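BolA-like protein (PDB 3O2E) is of unknown function but belongs to the BolA/IbaG family and may, like its relatives, bind a [2Fe-2S] cluster. Local coordinates at residues I27-L32 with L41-N46. Sequence-based numbering, arbitrary orientation.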
# COMPACT_ATOMS: atom_id res chain seq x y z
N ILE A 27 -6.47 7.73 -4.69
CA ILE A 27 -5.97 8.35 -3.43
C ILE A 27 -4.98 7.46 -2.73
O ILE A 27 -3.98 7.94 -2.21
CB ILE A 27 -7.11 8.68 -2.41
CG1 ILE A 27 -7.82 9.94 -2.88
CG2 ILE A 27 -6.52 8.95 -1.01
CD1 ILE A 27 -9.06 10.35 -2.11
N VAL A 28 -5.25 6.16 -2.72
CA VAL A 28 -4.35 5.17 -2.10
C VAL A 28 -3.01 5.19 -2.83
O VAL A 28 -1.96 5.20 -2.20
CB VAL A 28 -4.97 3.73 -2.14
CG1 VAL A 28 -3.94 2.61 -1.73
CG2 VAL A 28 -6.23 3.66 -1.27
N GLU A 29 -3.07 5.17 -4.16
CA GLU A 29 -1.90 5.21 -4.97
C GLU A 29 -1.09 6.49 -4.70
O GLU A 29 0.12 6.43 -4.61
CB GLU A 29 -2.27 5.13 -6.43
CG GLU A 29 -2.64 3.73 -6.88
CD GLU A 29 -3.17 3.68 -8.31
OE1 GLU A 29 -3.70 4.72 -8.81
OE2 GLU A 29 -3.10 2.60 -8.92
N GLU A 30 -1.77 7.63 -4.62
CA GLU A 30 -1.11 8.91 -4.40
C GLU A 30 -0.44 8.97 -3.01
O GLU A 30 0.66 9.47 -2.87
CB GLU A 30 -2.13 10.04 -4.66
CG GLU A 30 -1.91 11.43 -4.02
CD GLU A 30 -3.26 12.20 -3.88
OE1 GLU A 30 -4.06 12.17 -4.85
OE2 GLU A 30 -3.56 12.77 -2.80
N ARG A 31 -1.12 8.48 -1.98
CA ARG A 31 -0.59 8.48 -0.63
C ARG A 31 0.62 7.61 -0.58
O ARG A 31 1.64 8.01 -0.02
CB ARG A 31 -1.60 7.93 0.37
CG ARG A 31 -2.78 8.79 0.64
CD ARG A 31 -2.46 9.99 1.46
NE ARG A 31 -3.64 10.82 1.42
CZ ARG A 31 -3.88 11.72 0.48
NH1 ARG A 31 -3.00 11.97 -0.50
NH2 ARG A 31 -5.03 12.39 0.50
N LEU A 32 0.51 6.40 -1.14
CA LEU A 32 1.66 5.46 -1.13
C LEU A 32 2.83 6.02 -1.89
O LEU A 32 3.97 5.92 -1.43
CB LEU A 32 1.26 4.06 -1.68
CG LEU A 32 0.20 3.27 -0.94
CD1 LEU A 32 -0.07 1.91 -1.61
CD2 LEU A 32 0.63 3.06 0.44
N LEU A 41 4.50 -0.23 -7.93
CA LEU A 41 3.29 -0.27 -7.12
C LEU A 41 2.14 -0.82 -7.94
O LEU A 41 1.92 -0.36 -9.07
CB LEU A 41 2.94 1.14 -6.64
CG LEU A 41 1.67 1.31 -5.81
CD1 LEU A 41 1.83 0.49 -4.47
CD2 LEU A 41 1.31 2.78 -5.60
N LYS A 42 1.44 -1.82 -7.42
CA LYS A 42 0.24 -2.35 -8.06
C LYS A 42 -0.84 -2.35 -7.00
O LYS A 42 -0.76 -3.11 -6.03
CB LYS A 42 0.47 -3.78 -8.65
N VAL A 43 -1.81 -1.45 -7.11
CA VAL A 43 -2.95 -1.44 -6.21
C VAL A 43 -4.15 -2.06 -6.91
O VAL A 43 -4.51 -1.63 -7.99
CB VAL A 43 -3.27 -0.01 -5.73
CG1 VAL A 43 -4.56 -0.01 -4.82
CG2 VAL A 43 -2.11 0.56 -4.99
N THR A 44 -4.74 -3.07 -6.27
CA THR A 44 -5.99 -3.74 -6.68
C THR A 44 -7.13 -3.14 -5.90
O THR A 44 -7.09 -3.08 -4.66
CB THR A 44 -5.95 -5.26 -6.40
OG1 THR A 44 -4.86 -5.84 -7.10
CG2 THR A 44 -7.22 -6.01 -6.85
N ASP A 45 -8.15 -2.71 -6.63
CA ASP A 45 -9.38 -2.23 -6.05
C ASP A 45 -10.26 -3.44 -5.73
O ASP A 45 -10.81 -4.12 -6.60
CB ASP A 45 -10.08 -1.26 -7.00
CG ASP A 45 -11.24 -0.50 -6.33
OD1 ASP A 45 -11.71 -0.90 -5.24
OD2 ASP A 45 -11.69 0.51 -6.89
N ASN A 46 -10.37 -3.69 -4.45
CA ASN A 46 -11.12 -4.79 -3.92
C ASN A 46 -12.40 -4.31 -3.20
O ASN A 46 -13.01 -5.03 -2.41
CB ASN A 46 -10.13 -5.54 -3.05
CG ASN A 46 -10.68 -6.80 -2.45
OD1 ASN A 46 -11.32 -7.63 -3.11
ND2 ASN A 46 -10.38 -6.96 -1.15
O HOH W 1 -1.67 0.58 -8.88
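V43 on strand 41-45 meets V28, E29 and L32 of helix 27-32 and illustrates how a helix packs on an outermost strand of the mixed three-stranded sheet of the BolA fold. From CB outward, the atoms of V43 divide among these neighbours: CB and CG2 lie against E29, and CG1 against V28. CB lies 4.0 Å from CG of E29; CG1, anti to the backbone N (chi1 176°), is directed to CG1 of V28 at 4.1 Å; CG2 reaches two places, CG of E29 at 3.7 Å and, more loosely, CD1 of L32. V28 also touches F54 on the central strand 52-59, so the valine pair continues into the layer between helix and sheet. One step of the strand's two-residue repeat away, L41 also faces the helix. Its two methyls divide the work: CD1 meets CD1 of L32 at 3.7 Å, the two leucine side chains running nearly perpendicular to each other, whereas CD2 sits against the backbone of E29, 4.0 Å from its O. Helix and strand run roughly antiparallel, and the axes of the two short segments come within 9.4 Å.

E29 belongs to both the apolar and the polar side of this interface. With chi1 at -77° its CG stands beside the backbone N, and the extended chain beyond carries the carboxylate past V43. There a water donates to OE2 of E29 and accepts from N of V43, the latter at 2.7 Å. NZ of K25, on the preceding turn of the helix, hydrogen-bonds to O of V43 and makes a long, weak ion pair with the same carboxylate oxygen. The chemistry is thus divided: V28, L32 and V43 make up the buried side, with L41 beside them, while at its margin the CG methylene of E29 adds to the apolar packing and its carboxylate holds, by accepting a hydrogen from it, the water that in turn accepts the N-H of V43.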